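Local coordinates for beta-galactosidase (Bacillus circulans subsp. alkalophilus, PDB 3TTY) that hydrolyses beta-galactosides, releasing terminal non-reducing galactose, as a TIM-barrel glycoside hydrolase of family 42, at the interface of chains A and B. Numbering follows the deposited sequence. Chains: chain A/B, Beta-galactosidase.

Three patches of one A-B interface lie close together: the C-alpha centres of contacts 1 and 2 are about 15 Å apart, those of contacts 1 and 3 about 14 Å, and those of contacts 2 and 3 about 12 Å. Contacts 2 and 3 share B:Lys356. Chain B presents segment 353-357, which contains galactose-pocket residue B:Glu355 and runs up to B:His358, and loop 317-319, which follows B:Trp315. Chain A answers with its trimerisation-family region in contacts 1 and 3 and with its catalytic-family region in contact 2. In the deposited trimer, assembly may therefore help shape the pocket surroundings of the neighbouring subunit.

Contact 1: the interface of chains A and B. Residues chain A 417-420; chain B 317-319.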
loop_
_atom_site.group_PDB
_atom_site.type_symbol
_atom_site.label_atom_id
_atom_site.label_comp_id
_atom_site.label_asym_id
_atom_site.label_seq_id
_atom_site.Cartn_x
_atom_site.Cartn_y
_atom_site.Cartn_z
ATOM N N PRO A 417 -21.216 7.133 -3.979
ATOM C CA PRO A 417 -21.209 8.270 -3.047
ATOM C C PRO A 417 -20.360 8.083 -1.783
ATOM O O PRO A 417 -20.161 9.066 -1.062
ATOM C CB PRO A 417 -22.685 8.415 -2.670
ATOM C CG PRO A 417 -23.213 7.024 -2.755
ATOM C CD PRO A 417 -22.449 6.332 -3.860
ATOM N N SER A 418 -19.862 6.876 -1.520
ATOM C CA SER A 418 -19.005 6.647 -0.351
ATOM C C SER A 418 -18.168 5.375 -0.433
ATOM O O SER A 418 -18.696 4.295 -0.679
ATOM C CB SER A 418 -19.841 6.559 0.923
ATOM O OG SER A 418 -19.068 5.988 1.969
ATOM N N ILE A 419 -16.872 5.488 -0.171
ATOM C CA ILE A 419 -16.048 4.292 -0.064
ATOM C C ILE A 419 -16.361 3.475 1.191
ATOM O O ILE A 419 -15.826 2.389 1.374
ATOM C CB ILE A 419 -14.548 4.616 -0.144
ATOM C CG1 ILE A 419 -14.140 5.561 0.982
ATOM C CG2 ILE A 419 -14.221 5.227 -1.503
ATOM C CD1 ILE A 419 -12.626 5.727 1.120
ATOM N N ALA A 420 -17.238 3.987 2.050
ATOM C CA ALA A 420 -17.677 3.217 3.221
ATOM C C ALA A 420 -18.913 2.375 2.922
ATOM O O ALA A 420 -19.392 1.643 3.782
ATOM C CB ALA A 420 -17.930 4.121 4.417
ATOM N N PRO B 317 -13.747 10.808 -1.203
ATOM C CA PRO B 317 -13.969 9.454 -0.669
ATOM C C PRO B 317 -15.354 9.330 -0.030
ATOM O O PRO B 317 -15.991 8.275 -0.095
ATOM C CB PRO B 317 -12.859 9.296 0.379
ATOM C CG PRO B 317 -11.779 10.264 -0.064
ATOM C CD PRO B 317 -12.505 11.425 -0.700
ATOM N N TYR B 318 -15.817 10.417 0.564
ATOM C CA TYR B 318 -17.147 10.460 1.146
ATOM C C TYR B 318 -17.912 11.638 0.543
ATOM O O TYR B 318 -17.650 12.785 0.897
ATOM C CB TYR B 318 -17.032 10.596 2.668
ATOM C CG TYR B 318 -16.136 9.536 3.269
ATOM C CD1 TYR B 318 -16.608 8.250 3.491
ATOM C CD2 TYR B 318 -14.806 9.807 3.569
ATOM C CE1 TYR B 318 -15.784 7.258 4.017
ATOM C CE2 TYR B 318 -13.976 8.827 4.092
ATOM C CZ TYR B 318 -14.472 7.553 4.312
ATOM O OH TYR B 318 -13.658 6.570 4.836
ATOM N N ASN B 319 -18.824 11.353 -0.388
ATOM C CA ASN B 319 -19.602 12.396 -1.073
ATOM C C ASN B 319 -20.502 13.136 -0.093
ATOM O O ASN B 319 -21.715 12.918 -0.059
ATOM C CB ASN B 319 -20.456 11.824 -2.215
ATOM C CG ASN B 319 -19.633 11.408 -3.433
ATOM O OD1 ASN B 319 -20.161 11.343 -4.553
ATOM N ND2 ASN B 319 -18.337 11.128 -3.227
#
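A:Ile419 meets B:Pro317 and B:Tyr318 in two distinct ways. It runs alongside the proline, both side chains pointing the same way, and its CD1 lies 3.7 Å from CB of B:Pro317. Against B:Tyr318 it crosses at about a right angle, with CG1 3.8 Å from ring atom CE1. CG1 sits between the backbone N and the carbonyl carbon of its own residue (chi1 60°), which carries the CG1-CD1 arm toward CB of B:Pro317 and the ring of B:Tyr318. The B:Tyr318 ring meets CB of A:Ala420 at its edge, in plane, 3.8 Å from CE1. CD1 of B:Tyr318 is 3.7 Å from the hydroxyl OG of A:Ser418; that oxygen accepts the backbone N-H of A:Ala420 at 2.7 Å, a bond within chain A that probably steadies the turn bearing both residues.

The backbones themselves pair as an antiparallel bridge between A:Ser418 and B:Tyr318. N of A:Ile419 donates to O of B:Pro317 at 2.9 Å, nearly straight (167° at H). N of B:Asn319 donates to O of A:Pro417 at 2.7 Å, and the side chain of B:Asn319 lies against the backbone of A:Pro417, with CG 3.5 Å from its CA. In this subunit interface of the deposited trimer, the A segment belongs to the trimerisation-family region, between helices 405-413 and 423-435; the B loop lies between strand 303-307 and helix 326-336, just after pocket residue B:Trp315.

Contact 2: the interface of chains A and B. Residues chain A 186, 212-213, 215; chain B 353-354, 356.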
loop_
_atom_site.group_PDB
_atom_site.type_symbol
_atom_site.label_atom_id
_atom_site.label_comp_id
_atom_site.label_asym_id
_atom_site.label_seq_id
_atom_site.Cartn_x
_atom_site.Cartn_y
_atom_site.Cartn_z
ATOM N N PHE A 186 -19.782 11.736 -22.967
ATOM C CA PHE A 186 -18.995 12.175 -21.808
ATOM C C PHE A 186 -17.502 11.967 -22.100
ATOM O O PHE A 186 -17.112 10.933 -22.635
ATOM C CB PHE A 186 -19.413 11.376 -20.564
ATOM C CG PHE A 186 -18.678 11.757 -19.289
ATOM C CD1 PHE A 186 -18.981 12.926 -18.615
ATOM C CD2 PHE A 186 -17.727 10.909 -18.741
ATOM C CE1 PHE A 186 -18.334 13.256 -17.435
ATOM C CE2 PHE A 186 -17.065 11.236 -17.563
ATOM C CZ PHE A 186 -17.368 12.409 -16.909
ATOM N N THR A 212 -12.769 3.346 -11.834
ATOM C CA THR A 212 -12.901 3.453 -13.282
ATOM C C THR A 212 -13.460 4.806 -13.709
ATOM O O THR A 212 -14.229 5.422 -12.982
ATOM C CB THR A 212 -13.816 2.345 -13.849
ATOM O OG1 THR A 212 -13.658 2.260 -15.272
ATOM C CG2 THR A 212 -15.277 2.635 -13.513
ATOM N N ASN A 213 -13.061 5.255 -14.897
ATOM C CA ASN A 213 -13.597 6.467 -15.501
ATOM C C ASN A 213 -14.913 6.200 -16.238
ATOM O O ASN A 213 -15.740 7.096 -16.400
ATOM C CB ASN A 213 -12.592 7.025 -16.499
ATOM C CG ASN A 213 -11.321 7.499 -15.839
ATOM O OD1 ASN A 213 -11.353 8.179 -14.821
ATOM N ND2 ASN A 213 -10.194 7.133 -16.412
ATOM N N GLN A 215 -17.826 3.384 -16.093
ATOM C CA GLN A 215 -18.327 2.158 -15.460
ATOM C C GLN A 215 -19.024 1.222 -16.454
ATOM O O GLN A 215 -18.989 -0.002 -16.295
ATOM C CB GLN A 215 -19.165 2.396 -14.177
ATOM C CG GLN A 215 -19.433 3.832 -13.739
ATOM C CD GLN A 215 -18.192 4.647 -13.397
ATOM O OE1 GLN A 215 -17.649 5.332 -14.258
ATOM N NE2 GLN A 215 -17.767 4.610 -12.135
ATOM N N ALA B 353 -21.655 7.453 -16.914
ATOM C CA ALA B 353 -20.251 7.170 -16.504
ATOM C C ALA B 353 -19.853 7.725 -15.121
ATOM O O ALA B 353 -20.692 7.796 -14.225
ATOM C CB ALA B 353 -19.244 7.645 -17.566
ATOM N N CYS B 354 -18.588 8.142 -14.961
ATOM C CA CYS B 354 -18.013 8.366 -13.619
ATOM C C CYS B 354 -18.459 9.617 -12.851
ATOM O O CYS B 354 -18.318 9.672 -11.635
ATOM C CB CYS B 354 -16.471 8.235 -13.607
ATOM S SG CYS B 354 -15.491 9.638 -14.311
ATOM N N LYS B 356 -21.720 10.882 -12.905
ATOM C CA LYS B 356 -23.174 10.920 -12.729
ATOM C C LYS B 356 -23.590 11.245 -11.294
ATOM O O LYS B 356 -24.702 11.717 -11.068
ATOM C CB LYS B 356 -23.852 9.626 -13.216
ATOM C CG LYS B 356 -23.332 8.336 -12.575
ATOM C CD LYS B 356 -23.906 7.121 -13.290
ATOM C CE LYS B 356 -23.426 5.809 -12.657
ATOM N NZ LYS B 356 -22.015 5.491 -13.026
#
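The short 3-10 helix 353-355 of chain B packs against the start of helix 215-243 of chain A, where A:Gln215 faces B:Cys354. The amide carbon CD of A:Gln215 lies 3.7 Å from CA of B:Cys354. Its OE1 comes within 3.0 Å of the backbone N of B:Cys354, but the N-H points away, so this pair is a close contact and not a bond. That N-H makes at most a weak bond, 3.4 Å long, to O of A:Asn213. SG of B:Cys354, between its backbone N and carbonyl carbon (chi1 76°), touches the same oxygen at 3.3 Å without a bond. A:Gln215 is eclipsed and apparently strained (chi1 3°), its amide beside the backbone of B:Cys354. The side chains of A:Gln215 and B:Lys356 approach from opposite directions, NZ 3.2 Å from CG of the glutamine; within chain B, NZ donates to O of B:Ala353 at 2.9 Å, from above the carbonyl plane. CD2 of A:Phe186 touches CB of B:Ala353 at 3.8 Å. Replacing A:Gln215 with an alanine would probably open a gap beside B:Cys354 and leave the B:Lys356 amine without its flanking chain. A:Asn213 links strand 211-212 to helix 215-243, while the B turn follows strand 341-344 and contains pocket residue B:Glu355.

Contact 3: the interface of chains A and B. Residues chain A 462, 487, 490-491, 497; chain B 356-357.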
loop_
_atom_site.group_PDB
_atom_site.type_symbol
_atom_site.label_atom_id
_atom_site.label_comp_id
_atom_site.label_asym_id
_atom_site.label_seq_id
_atom_site.Cartn_x
_atom_site.Cartn_y
_atom_site.Cartn_z
ATOM N N TYR A 462 -29.406 -0.992 -6.075
ATOM C CA TYR A 462 -28.914 0.103 -6.886
ATOM C C TYR A 462 -29.269 -0.080 -8.357
ATOM O O TYR A 462 -29.845 0.816 -8.978
ATOM C CB TYR A 462 -27.400 0.191 -6.693
ATOM C CG TYR A 462 -26.648 1.101 -7.637
ATOM C CD1 TYR A 462 -26.663 2.490 -7.474
ATOM C CD2 TYR A 462 -25.872 0.570 -8.663
ATOM C CE1 TYR A 462 -25.945 3.318 -8.335
ATOM C CE2 TYR A 462 -25.155 1.383 -9.513
ATOM C CZ TYR A 462 -25.192 2.751 -9.353
ATOM O OH TYR A 462 -24.458 3.543 -10.216
ATOM N N PHE A 487 -30.187 4.445 -1.838
ATOM C CA PHE A 487 -29.367 4.143 -3.014
ATOM C C PHE A 487 -29.856 2.935 -3.817
ATOM O O PHE A 487 -29.058 2.196 -4.398
ATOM C CB PHE A 487 -27.885 4.002 -2.644
ATOM C CG PHE A 487 -26.953 4.535 -3.700
ATOM C CD1 PHE A 487 -27.160 5.801 -4.250
ATOM C CD2 PHE A 487 -25.882 3.775 -4.160
ATOM C CE1 PHE A 487 -26.313 6.303 -5.234
ATOM C CE2 PHE A 487 -25.033 4.270 -5.137
ATOM C CZ PHE A 487 -25.252 5.545 -5.676
ATOM N N ILE A 490 -31.498 3.294 -8.654
ATOM C CA ILE A 490 -30.799 4.438 -9.213
ATOM C C ILE A 490 -30.521 4.255 -10.709
ATOM O O ILE A 490 -30.736 5.175 -11.490
ATOM C CB ILE A 490 -29.495 4.719 -8.461
ATOM C CG1 ILE A 490 -29.744 4.748 -6.943
ATOM C CG2 ILE A 490 -28.857 6.012 -8.964
ATOM C CD1 ILE A 490 -30.683 5.884 -6.467
ATOM N N VAL A 491 -30.086 3.064 -11.115
ATOM C CA VAL A 491 -29.687 2.840 -12.510
ATOM C C VAL A 491 -30.344 1.633 -13.177
ATOM O O VAL A 491 -30.980 0.810 -12.515
ATOM C CB VAL A 491 -28.165 2.665 -12.631
ATOM C CG1 VAL A 491 -27.436 3.919 -12.133
ATOM C CG2 VAL A 491 -27.711 1.415 -11.863
ATOM N N VAL A 497 -28.407 6.258 -15.169
ATOM C CA VAL A 497 -29.347 6.714 -14.156
ATOM C C VAL A 497 -30.767 6.759 -14.703
ATOM O O VAL A 497 -31.015 7.250 -15.819
ATOM C CB VAL A 497 -28.958 8.094 -13.601
ATOM C CG1 VAL A 497 -30.029 8.607 -12.670
ATOM C CG2 VAL A 497 -27.630 8.014 -12.885
ATOM N N LYS B 356 -21.720 10.882 -12.905
ATOM C CA LYS B 356 -23.174 10.920 -12.729
ATOM C C LYS B 356 -23.590 11.245 -11.294
ATOM O O LYS B 356 -24.702 11.717 -11.068
ATOM C CB LYS B 356 -23.852 9.626 -13.216
ATOM C CG LYS B 356 -23.332 8.336 -12.575
ATOM C CD LYS B 356 -23.906 7.121 -13.290
ATOM C CE LYS B 356 -23.426 5.809 -12.657
ATOM N NZ LYS B 356 -22.015 5.491 -13.026
ATOM N N TYR B 357 -22.703 11.019 -10.327
ATOM C CA TYR B 357 -23.000 11.417 -8.947
ATOM C C TYR B 357 -22.208 12.653 -8.484
ATOM O O TYR B 357 -22.043 12.893 -7.284
ATOM C CB TYR B 357 -22.881 10.220 -7.988
ATOM C CG TYR B 357 -23.648 9.033 -8.528
ATOM C CD1 TYR B 357 -24.979 9.171 -8.917
ATOM C CD2 TYR B 357 -23.025 7.795 -8.713
ATOM C CE1 TYR B 357 -25.679 8.104 -9.450
ATOM C CE2 TYR B 357 -23.713 6.718 -9.244
ATOM C CZ TYR B 357 -25.041 6.877 -9.615
ATOM O OH TYR B 357 -25.735 5.811 -10.148
#
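B:Tyr357 inserts its phenol among A:Tyr462, A:Phe487, A:Ile490 and A:Val497, residues of the trimerisation domain typical of family 42 beta-galactosidases.

The polar contact joins two phenol hydroxyls: OH of A:Tyr462 and OH of B:Tyr357 are 2.6 Å apart, a hydrogen bond whose direction is not decided. The two side chains approach from opposite directions. Each ring receives the other at its rim, OH of A:Tyr462 lying in plane at the edge of the B:Tyr357 ring and CZ of B:Tyr357 in plane at the edge of the A:Tyr462 ring. A chi1 of 169° in A:Tyr462, CG turned away from the backbone N, carries its hydroxyl to this meeting.

The aromatic contact is edge-to-face. The A:Phe487 and B:Tyr357 ring planes are inclined by 68°, with centroids 5.5 Å apart, and CZ of A:Phe487 stands above one face of the tyrosine, displaced toward its rim. On the opposite face CG of B:Lys356 sits over the ring centre, 3.6 Å above the plane, so the tyrosine is held between a partner residue and its own sequence neighbour.

Aliphatic contacts line the CE1 side of B:Tyr357: CG2 of A:Ile490 at 3.8 Å and CG2 of A:Val497 at 4.0 Å. The same A:Val497 methyl also touches CD of B:Lys356 at 3.9 Å. Within chain A, CG2 of A:Val491 lies 3.5 Å above one face of the A:Tyr462 ring, toward its rim. A:Tyr462 lies in the loop after strand 455-458; the other A residues follow strand 481-485.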